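Local structure of periplasmic beta-glucosidase (6R5T) at residues K176-Y181 and P206-A211; L241-W246 and C314-A319; G143-L148 and Y608-G613. The protein probably hydrolyses terminal, non-reducing beta-D-glucosyl residues in the periplasm, releasing beta-D-glucose, as a glycoside hydrolase of family 3. The protein carries 1 engineered substitution. All coordinates share one frame; numbering follows the deposited sequence.

Interactions 1 and 2 lie in the TIM-barrel-like N-terminal domain, and interaction 3 joins that domain to the C-terminal one. Interaction 1 is the one at the substrate pocket: Lys-176 and His-177 hold the glucose unit of the bound lactose from the strand 172-178. Interaction 2 is further out, its centre about 15 Å from that of interaction 1. The two touch through Trp-246, whose CZ3 is 3.6 Å from Phe-178 CE1. Interaction 3 is centred about 18 Å from interaction 1 and meets it where Pro-206 CB packs on Thr-146 CG2 at 3.9 Å. Interactions 2 and 3 do not touch; their nearest atoms are about 10 Å apart.

Interaction 1: residues K176-Y181 and P206-A211; sequences KHFALY and PPYKAA. With BGC (beta-D-glucopyranose), chain C.
Tyr-208 reaches from helix 206-213 to the end of strand 172-178 and meets Phe-178 in a T-shaped stack. The edge of Phe-178 points at the face of Tyr-208. The ring planes stand at 75°, and Phe-178 CD1 is 3.6 Å from Tyr-208 CG. Phe-178 CG lies anti to the backbone N (chi1 -170°), which turns its CD1 edge onto the tyrosine face. Ala-179 CB adds a contact to Tyr-208 CE2 at 3.7 Å.

The phenol oxygen accepts a bond from the backbone just beyond the strand. Leu-180 N donates to Tyr-208 OH at 3.1 Å, with an N-H...O angle of 155°. The same hydroxyl is hydrogen-bonded to Asp-128 OD1. Asp-128 OD2 bonds His-177 ND1, so one carboxylate links the helix tyrosine to a ligand-binding histidine.

On the pocket side, His-177 NE2 shares a hydrogen bond with O1 of the glucose unit of the bound lactose at 2.7 Å. The imidazole is held between Lys-176 CG on one face and Tyr-181 CE2 on the other. Lys-176 is extended beyond CG, and its NZ donates to both O1 and O2 of the glucose. Asp-79, Arg-137 and Glu-486 also bond this sugar. The peptide bonds before His-177 and Ala-179, at the end of the strand, are both cis.

Strand 172-178 is part of the parallel barrel sheet, next to strand 218-221. Helix 235-245 packs on Phe-178 through Leu-237, Leu-238 and Leu-242, while helix 206-213 leans on helix 146-161.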
loop_
_atom_site.group_PDB
_atom_site.type_symbol
_atom_site.label_atom_id
_atom_site.label_comp_id
_atom_site.label_asym_id
_atom_site.label_seq_id
_atom_site.Cartn_x
_atom_site.Cartn_y
_atom_site.Cartn_z
ATOM N N LYS A 176 7.042 16.500 15.179
ATOM C CA LYS A 176 6.325 15.191 15.310
ATOM C C LYS A 176 6.030 14.681 13.888
ATOM O O LYS A 176 6.094 15.467 12.944
ATOM C CB LYS A 176 5.061 15.373 16.145
ATOM C CG LYS A 176 3.935 16.165 15.506
ATOM C CD LYS A 176 2.815 16.464 16.468
ATOM C CE LYS A 176 1.614 17.109 15.854
ATOM N NZ LYS A 176 0.630 17.444 16.915
ATOM N N HIS A 177 5.739 13.399 13.720
ATOM C CA HIS A 177 5.720 12.324 14.700
ATOM C C HIS A 177 6.908 11.413 14.372
ATOM O O HIS A 177 6.903 10.781 13.317
ATOM C CB HIS A 177 4.414 11.544 14.633
ATOM C CG HIS A 177 3.186 12.351 14.852
ATOM N ND1 HIS A 177 2.505 12.929 13.797
ATOM C CD2 HIS A 177 2.486 12.609 15.985
ATOM C CE1 HIS A 177 1.427 13.522 14.319
ATOM N NE2 HIS A 177 1.408 13.371 15.610
ATOM N N PHE A 178 7.938 11.375 15.212
ATOM C CA PHE A 178 9.213 10.706 14.857
ATOM C C PHE A 178 9.009 9.227 15.125
ATOM O O PHE A 178 8.941 8.830 16.307
ATOM C CB PHE A 178 10.310 11.323 15.721
ATOM C CG PHE A 178 11.695 10.922 15.326
ATOM C CD1 PHE A 178 12.188 11.225 14.083
ATOM C CD2 PHE A 178 12.537 10.298 16.239
ATOM C CE1 PHE A 178 13.495 10.910 13.738
ATOM C CE2 PHE A 178 13.829 9.927 15.880
ATOM C CZ PHE A 178 14.317 10.243 14.622
ATOM N N ALA A 179 8.885 8.360 14.087
ATOM C CA ALA A 179 9.030 8.698 12.677
ATOM C C ALA A 179 8.140 7.778 11.842
ATOM O O ALA A 179 7.806 6.681 12.270
ATOM C CB ALA A 179 10.474 8.525 12.241
ATOM N N LEU A 180 7.902 8.240 10.600
ATOM C CA LEU A 180 7.335 7.455 9.478
ATOM C C LEU A 180 5.827 7.246 9.635
ATOM O O LEU A 180 5.262 6.408 8.917
ATOM C CB LEU A 180 8.015 6.087 9.350
ATOM C CG LEU A 180 9.537 6.028 9.417
ATOM C CD1 LEU A 180 10.006 4.628 9.082
ATOM C CD2 LEU A 180 10.197 7.068 8.543
ATOM N N TYR A 181 5.195 7.976 10.541
ATOM C CA TYR A 181 3.807 7.719 10.970
ATOM C C TYR A 181 2.832 7.748 9.779
ATOM O O TYR A 181 1.872 6.974 9.747
ATOM C CB TYR A 181 3.492 8.762 12.031
ATOM C CG TYR A 181 2.137 8.706 12.675
ATOM C CD1 TYR A 181 1.504 7.541 13.045
ATOM C CD2 TYR A 181 1.523 9.901 12.966
ATOM C CE1 TYR A 181 0.230 7.577 13.622
ATOM C CE2 TYR A 181 0.302 9.961 13.595
ATOM C CZ TYR A 181 -0.365 8.794 13.892
ATOM O OH TYR A 181 -1.601 8.885 14.486
ATOM N N PRO A 206 14.305 12.964 6.218
ATOM C CA PRO A 206 14.833 14.322 6.113
ATOM C C PRO A 206 14.023 15.437 6.770
ATOM O O PRO A 206 14.653 16.365 7.328
ATOM C CB PRO A 206 15.037 14.546 4.615
ATOM C CG PRO A 206 15.333 13.166 4.114
ATOM C CD PRO A 206 14.421 12.260 4.914
ATOM N N PRO A 207 12.667 15.430 6.789
ATOM C CA PRO A 207 11.960 16.516 7.472
ATOM C C PRO A 207 12.207 16.596 8.985
ATOM O O PRO A 207 12.288 17.695 9.524
ATOM C CB PRO A 207 10.490 16.249 7.183
ATOM C CG PRO A 207 10.571 15.454 5.880
ATOM C CD PRO A 207 11.769 14.543 6.030
ATOM N N TYR A 208 12.390 15.446 9.604
ATOM C CA TYR A 208 12.680 15.448 11.060
ATOM C C TYR A 208 14.086 15.981 11.282
ATOM O O TYR A 208 14.272 16.797 12.198
ATOM C CB TYR A 208 12.521 14.076 11.697
ATOM C CG TYR A 208 11.237 13.379 11.375
ATOM C CD1 TYR A 208 10.026 13.708 11.951
ATOM C CD2 TYR A 208 11.266 12.308 10.525
ATOM C CE1 TYR A 208 8.852 13.069 11.585
ATOM C CE2 TYR A 208 10.114 11.626 10.174
ATOM C CZ TYR A 208 8.898 12.000 10.696
ATOM O OH TYR A 208 7.759 11.294 10.369
ATOM N N LYS A 209 15.036 15.572 10.443
ATOM C CA LYS A 209 16.401 16.103 10.542
ATOM C C LYS A 209 16.407 17.612 10.298
ATOM O O LYS A 209 17.190 18.334 10.954
ATOM C CB LYS A 209 17.335 15.362 9.586
ATOM C CG LYS A 209 18.784 15.770 9.748
ATOM C CD LYS A 209 19.693 14.941 8.918
ATOM C CE LYS A 209 21.129 15.165 9.328
ATOM N NZ LYS A 209 21.558 16.554 9.061
ATOM N N ALA A 210 15.617 18.119 9.349
ATOM C CA ALA A 210 15.552 19.568 9.083
ATOM C C ALA A 210 15.084 20.301 10.339
ATOM O O ALA A 210 15.590 21.428 10.632
ATOM C CB ALA A 210 14.564 19.828 7.972
ATOM N N ALA A 211 14.122 19.730 11.070
ATOM C CA ALA A 211 13.626 20.364 12.298
ATOM C C ALA A 211 14.767 20.380 13.343
ATOM O O ALA A 211 14.964 21.401 13.996
ATOM C CB ALA A 211 12.412 19.648 12.815
HETATM C C2 BGC C . -0.624 15.217 19.568
HETATM C C3 BGC C . -0.954 14.584 20.935
HETATM C C4 BGC C . -2.193 13.679 20.695
HETATM C C5 BGC C . -1.764 12.611 19.672
HETATM C C6 BGC C . -2.892 11.679 19.287
HETATM C C1 BGC C . -0.368 14.102 18.547
HETATM O O1 BGC C . -0.200 14.772 17.337
HETATM O O2 BGC C . 0.511 16.073 19.578
HETATM O O3 BGC C . -1.310 15.634 21.858
HETATM O O4 BGC C . -2.527 13.059 21.947
HETATM O O5 BGC C . -1.504 13.245 18.456
HETATM O O6 BGC C . -2.414 10.694 18.364
#

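Interaction 2: residues L241-W246 and C314-A319; sequences LLRQQW and CRDVLA
Arg-243 and Asp-316 approach from opposite directions and form a salt bridge between helices 235-245 and 307-323. Arg-243 NH2 is 3.1 Å from Asp-316 OD2. The guanidinium and carboxylate planes are 22° apart, but the oxygen meets the guanidinium obliquely. Only NH2 comes close; Arg-243 NH1 is 3.8 Å from Asp-316 OD2. The arginine bends at chi2 (-81°) before running out to the aspartate.

The other carboxylate oxygen is taken by a neighbour in the same helix. Arg-315 NH1 donates to Asp-316 OD1 at 2.8 Å with an angle of 161°. OD1 lies nearly in the Arg-315 guanidinium plane, while the N-H reaches it from the anti side, tilted out of the carboxylate plane. Ala-319 CB sits over one face of the Arg-315 guanidinium, one helical turn on, at 3.5 Å above its plane.

Both arginines also bond the loop that follows helix 235-245. Arg-243 NH1 donates to the carbonyls of Phe-248 and Gly-250, and Arg-315 NH1 to that of Lys-249. Arg-315 NH2 forms a further salt bridge with Glu-4.

Asp-316 is buried and lies close to the like charge of Asp-284, which has a long, weak ion pair with Arg-243. Two arginines on separate oxygens would be expected to offset this crowding of negative charge and to favour the ionised form of Asp-316.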
loop_
_atom_site.group_PDB
_atom_site.type_symbol
_atom_site.label_atom_id
_atom_site.label_comp_id
_atom_site.label_asym_id
_atom_site.label_seq_id
_atom_site.Cartn_x
_atom_site.Cartn_y
_atom_site.Cartn_z
ATOM N N LEU A 241 20.313 6.941 15.833
ATOM C CA LEU A 241 20.079 7.919 14.778
ATOM C C LEU A 241 19.926 9.312 15.382
ATOM O O LEU A 241 20.684 10.214 15.044
ATOM C CB LEU A 241 18.838 7.495 14.008
ATOM C CG LEU A 241 18.485 8.473 12.894
ATOM C CD1 LEU A 241 19.549 8.467 11.805
ATOM C CD2 LEU A 241 17.104 8.130 12.347
ATOM N N LEU A 242 18.897 9.534 16.199
ATOM C CA LEU A 242 18.546 10.917 16.594
ATOM C C LEU A 242 19.685 11.561 17.404
ATOM O O LEU A 242 19.949 12.717 17.185
ATOM C CB LEU A 242 17.265 10.842 17.422
ATOM C CG LEU A 242 16.737 12.162 17.965
ATOM C CD1 LEU A 242 16.422 13.149 16.847
ATOM C CD2 LEU A 242 15.529 11.908 18.851
ATOM N N ARG A 243 20.307 10.830 18.330
ATOM C CA ARG A 243 21.347 11.441 19.217
ATOM C C ARG A 243 22.724 11.273 18.599
ATOM O O ARG A 243 23.417 12.278 18.400
ATOM C CB ARG A 243 21.281 10.807 20.602
ATOM C CG ARG A 243 19.897 10.907 21.225
ATOM C CD ARG A 243 19.693 12.232 21.831
ATOM N NE ARG A 243 18.446 12.280 22.598
ATOM C CZ ARG A 243 17.992 13.372 23.190
ATOM N NH1 ARG A 243 18.707 14.495 23.150
ATOM N NH2 ARG A 243 16.827 13.343 23.808
ATOM N N GLN A 244 23.133 10.043 18.344
ATOM C CA GLN A 244 24.531 9.791 17.933
ATOM C C GLN A 244 24.777 10.316 16.511
ATOM O O GLN A 244 25.774 11.035 16.306
ATOM C CB GLN A 244 24.868 8.336 18.204
ATOM C CG GLN A 244 24.762 8.009 19.697
ATOM C CD GLN A 244 24.866 6.548 20.075
ATOM O OE1 GLN A 244 24.732 5.651 19.247
ATOM N NE2 GLN A 244 25.074 6.292 21.357
ATOM N N GLN A 245 23.904 10.041 15.550
ATOM C CA GLN A 245 24.168 10.446 14.154
ATOM C C GLN A 245 23.762 11.903 13.919
ATOM O O GLN A 245 24.525 12.647 13.323
ATOM C CB GLN A 245 23.397 9.571 13.186
ATOM C CG GLN A 245 24.284 8.962 12.130
ATOM C CD GLN A 245 24.460 7.502 12.457
ATOM O OE1 GLN A 245 23.479 6.788 12.712
ATOM N NE2 GLN A 245 25.711 7.051 12.437
ATOM N N TRP A 246 22.590 12.323 14.392
ATOM C CA TRP A 246 22.083 13.657 14.069
ATOM C C TRP A 246 22.490 14.687 15.099
ATOM O O TRP A 246 22.299 15.888 14.820
ATOM C CB TRP A 246 20.556 13.626 13.950
ATOM C CG TRP A 246 20.047 12.906 12.744
ATOM C CD1 TRP A 246 20.740 12.342 11.715
ATOM C CD2 TRP A 246 18.656 12.744 12.420
ATOM N NE1 TRP A 246 19.877 11.828 10.776
ATOM C CE2 TRP A 246 18.582 12.049 11.197
ATOM C CE3 TRP A 246 17.468 13.110 13.066
ATOM C CZ2 TRP A 246 17.358 11.712 10.607
ATOM C CZ3 TRP A 246 16.259 12.782 12.483
ATOM C CH2 TRP A 246 16.207 12.124 11.250
ATOM N N CYS A 314 16.078 13.378 32.823
ATOM C CA CYS A 314 15.881 14.572 33.658
ATOM C C CYS A 314 16.681 15.767 33.126
ATOM O O CYS A 314 16.131 16.862 33.023
ATOM C CB CYS A 314 16.299 14.221 35.079
ATOM S SG CYS A 314 16.019 15.613 36.199
ATOM N N ARG A 315 17.945 15.568 32.748
ATOM C CA ARG A 315 18.766 16.648 32.210
ATOM C C ARG A 315 18.079 17.266 30.990
ATOM O O ARG A 315 18.049 18.471 30.878
ATOM C CB ARG A 315 20.168 16.175 31.836
ATOM C CG ARG A 315 21.037 17.215 31.149
ATOM C CD ARG A 315 20.925 17.141 29.605
ATOM N NE ARG A 315 21.396 18.355 28.945
ATOM C CZ ARG A 315 21.010 18.792 27.745
ATOM N NH1 ARG A 315 20.103 18.143 27.020
ATOM N NH2 ARG A 315 21.507 19.927 27.286
ATOM N N ASP A 316 17.479 16.434 30.144
ATOM C CA ASP A 316 16.830 16.960 28.932
ATOM C C ASP A 316 15.622 17.811 29.313
ATOM O O ASP A 316 15.393 18.854 28.661
ATOM C CB ASP A 316 16.492 15.812 27.977
ATOM C CG ASP A 316 17.672 15.126 27.325
ATOM O OD1 ASP A 316 18.792 15.658 27.443
ATOM O OD2 ASP A 316 17.452 14.025 26.728
ATOM N N VAL A 317 14.841 17.408 30.325
ATOM C CA VAL A 317 13.688 18.231 30.734
ATOM C C VAL A 317 14.199 19.578 31.280
ATOM O O VAL A 317 13.652 20.632 30.921
ATOM C CB VAL A 317 12.827 17.482 31.756
ATOM C CG1 VAL A 317 11.752 18.401 32.314
ATOM C CG2 VAL A 317 12.200 16.243 31.099
ATOM N N LEU A 318 15.205 19.526 32.161
ATOM C CA LEU A 318 15.705 20.748 32.816
ATOM C C LEU A 318 16.306 21.666 31.767
ATOM O O LEU A 318 16.092 22.883 31.848
ATOM C CB LEU A 318 16.733 20.354 33.891
ATOM C CG LEU A 318 16.185 19.551 35.071
ATOM C CD1 LEU A 318 17.329 19.268 36.032
ATOM C CD2 LEU A 318 15.032 20.241 35.769
ATOM N N ALA A 319 16.973 21.107 30.792
ATOM C CA ALA A 319 17.616 21.929 29.746
ATOM C C ALA A 319 16.535 22.614 28.900
ATOM O O ALA A 319 16.725 23.744 28.507
ATOM C CB ALA A 319 18.525 21.101 28.902
#

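Interaction 3: residues G143-L148 and Y608-G613; sequences GEDTYL and YPFGYG
Phe-610 lays its ring against Glu-144 and Asp-145, joining the N-terminal TIM-barrel-like domain to the C-terminal domain. Both acids approach from the same side of the ring plane, near opposite ends of the ring. On the first side, the chain enters helix 146-161 through an N-cap, Asp-145. On the other, residues Pro-609 to Tyr-612 make a type II beta turn, closed by Tyr-612 N bonding Pro-609 O. Phe-610 and Gly-611 are its two central residues, and Gly-611 takes the positive-phi position of the turn, which favours glycine.

The tight part is the phenylalanine ring. All three residues that touch are buried. Asp-145 CB presses on the far end of the ring, 3.6 Å from Phe-610 CZ. These two side chains cross at about a right angle. Glu-144 lies along the nearer part of the ring, running in the opposite direction, with Glu-144 OE2 3.7 Å from Phe-610 CB. Its carboxylate plane is only 11° from that of the ring. Phe-610 CG is anti to its own backbone N (chi1 -178°), and this sends the ring across to the other domain.

The contact is looser beyond the ring. Leu-148 points toward the turn but stays 4.8 Å away. Tyr-147 is partly exposed and packs on strand 672-681 of the fibronectin-like domain.

The acids have their polar partners in the C-terminal part of the chain. Glu-144 OE2 is hydrogen-bonded to Ser-566 OG and Tyr-578 N, and Asp-145 OD1 to Tyr-578 OH. These bonds hold both carboxylates beside a ring that offers them no polar atom. The other oxygen of Asp-145 caps the helix: Leu-148 N donates to Asp-145 OD2 at 2.8 Å, from 30° outside the carboxylate plane.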
loop_
_atom_site.group_PDB
_atom_site.type_symbol
_atom_site.label_atom_id
_atom_site.label_comp_id
_atom_site.label_asym_id
_atom_site.label_seq_id
_atom_site.Cartn_x
_atom_site.Cartn_y
_atom_site.Cartn_z
ATOM N N GLY A 143 2.120 17.475 2.614
ATOM C CA GLY A 143 1.937 16.717 1.368
ATOM C C GLY A 143 3.028 15.683 1.185
ATOM O O GLY A 143 3.512 15.123 2.179
ATOM N N GLU A 144 3.299 15.355 -0.071
ATOM C CA GLU A 144 4.028 14.125 -0.389
ATOM C C GLU A 144 5.507 14.387 -0.658
ATOM O O GLU A 144 6.210 13.406 -0.854
ATOM C CB GLU A 144 3.405 13.434 -1.603
ATOM C CG GLU A 144 3.632 14.078 -2.969
ATOM C CD GLU A 144 2.670 13.574 -4.054
ATOM O OE1 GLU A 144 1.517 13.135 -3.733
ATOM O OE2 GLU A 144 3.009 13.691 -5.265
ATOM N N ASP A 145 5.936 15.635 -0.727
ATOM C CA ASP A 145 7.321 15.870 -1.194
ATOM C C ASP A 145 8.331 16.081 -0.070
ATOM O O ASP A 145 8.131 16.933 0.802
ATOM C CB ASP A 145 7.394 17.066 -2.125
ATOM C CG ASP A 145 8.803 17.197 -2.681
ATOM O OD1 ASP A 145 9.280 16.255 -3.382
ATOM O OD2 ASP A 145 9.387 18.259 -2.411
ATOM N N THR A 146 9.441 15.386 -0.195
ATOM C CA THR A 146 10.492 15.430 0.862
ATOM C C THR A 146 11.152 16.811 0.874
ATOM O O THR A 146 11.400 17.353 1.945
ATOM C CB THR A 146 11.495 14.321 0.615
ATOM O OG1 THR A 146 10.808 13.074 0.591
ATOM C CG2 THR A 146 12.570 14.344 1.656
ATOM N N TYR A 147 11.509 17.355 -0.289
ATOM C CA TYR A 147 12.152 18.677 -0.388
ATOM C C TYR A 147 11.288 19.753 0.258
ATOM O O TYR A 147 11.753 20.555 1.136
ATOM C CB TYR A 147 12.582 18.965 -1.821
ATOM C CG TYR A 147 13.278 20.269 -2.020
ATOM C CD1 TYR A 147 12.572 21.416 -2.268
ATOM C CD2 TYR A 147 14.652 20.326 -1.982
ATOM C CE1 TYR A 147 13.207 22.653 -2.386
ATOM C CE2 TYR A 147 15.302 21.537 -2.158
ATOM C CZ TYR A 147 14.595 22.690 -2.347
ATOM O OH TYR A 147 15.404 23.784 -2.572
ATOM N N LEU A 148 10.049 19.864 -0.184
ATOM C CA LEU A 148 9.175 20.933 0.264
ATOM C C LEU A 148 8.899 20.720 1.772
ATOM O O LEU A 148 8.953 21.717 2.515
ATOM C CB LEU A 148 7.891 20.914 -0.552
ATOM C CG LEU A 148 6.887 21.969 -0.143
ATOM C CD1 LEU A 148 7.487 23.377 -0.262
ATOM C CD2 LEU A 148 5.663 21.854 -1.018
ATOM N N TYR A 608 -5.071 15.178 -10.823
ATOM C CA TYR A 608 -4.347 16.473 -10.740
ATOM C C TYR A 608 -2.975 16.136 -10.180
ATOM O O TYR A 608 -2.895 15.558 -9.097
ATOM C CB TYR A 608 -5.059 17.480 -9.849
ATOM C CG TYR A 608 -6.501 17.754 -10.180
ATOM C CD1 TYR A 608 -6.869 18.430 -11.328
ATOM C CD2 TYR A 608 -7.498 17.392 -9.302
ATOM C CE1 TYR A 608 -8.203 18.715 -11.594
ATOM C CE2 TYR A 608 -8.830 17.665 -9.554
ATOM C CZ TYR A 608 -9.188 18.338 -10.709
ATOM O OH TYR A 608 -10.514 18.636 -10.954
ATOM N N PRO A 609 -1.903 16.480 -10.884
ATOM C CA PRO A 609 -0.559 16.107 -10.413
ATOM C C PRO A 609 -0.017 17.092 -9.372
ATOM O O PRO A 609 -0.496 18.163 -9.163
ATOM C CB PRO A 609 0.270 16.212 -11.674
ATOM C CG PRO A 609 -0.407 17.334 -12.409
ATOM C CD PRO A 609 -1.893 17.175 -12.167
ATOM N N PHE A 610 1.020 16.642 -8.697
ATOM C CA PHE A 610 1.816 17.491 -7.797
ATOM C C PHE A 610 2.206 18.779 -8.503
ATOM O O PHE A 610 2.635 18.750 -9.677
ATOM C CB PHE A 610 3.069 16.734 -7.402
ATOM C CG PHE A 610 3.940 17.489 -6.447
ATOM C CD1 PHE A 610 3.715 17.470 -5.067
ATOM C CD2 PHE A 610 5.033 18.205 -6.920
ATOM C CE1 PHE A 610 4.590 18.129 -4.210
ATOM C CE2 PHE A 610 5.899 18.853 -6.057
ATOM C CZ PHE A 610 5.669 18.835 -4.716
ATOM N N GLY A 611 1.998 19.894 -7.841
ATOM C CA GLY A 611 2.352 21.221 -8.365
ATOM C C GLY A 611 1.279 21.817 -9.263
ATOM O O GLY A 611 1.521 22.937 -9.769
ATOM N N TYR A 612 0.116 21.178 -9.409
ATOM C CA TYR A 612 -0.970 21.672 -10.294
ATOM C C TYR A 612 -1.731 22.807 -9.618
ATOM O O TYR A 612 -2.082 22.737 -8.425
ATOM C CB TYR A 612 -1.926 20.543 -10.649
ATOM C CG TYR A 612 -3.042 20.935 -11.556
ATOM C CD1 TYR A 612 -2.862 21.136 -12.899
ATOM C CD2 TYR A 612 -4.290 21.129 -11.021
ATOM C CE1 TYR A 612 -3.937 21.487 -13.708
ATOM C CE2 TYR A 612 -5.367 21.506 -11.800
ATOM C CZ TYR A 612 -5.198 21.657 -13.136
ATOM O OH TYR A 612 -6.313 22.029 -13.854
ATOM N N GLY A 613 -2.065 23.797 -10.426
ATOM C CA GLY A 613 -3.062 24.789 -9.991
ATOM C C GLY A 613 -3.167 25.897 -10.999
ATOM O O GLY A 613 -2.110 26.263 -11.605
#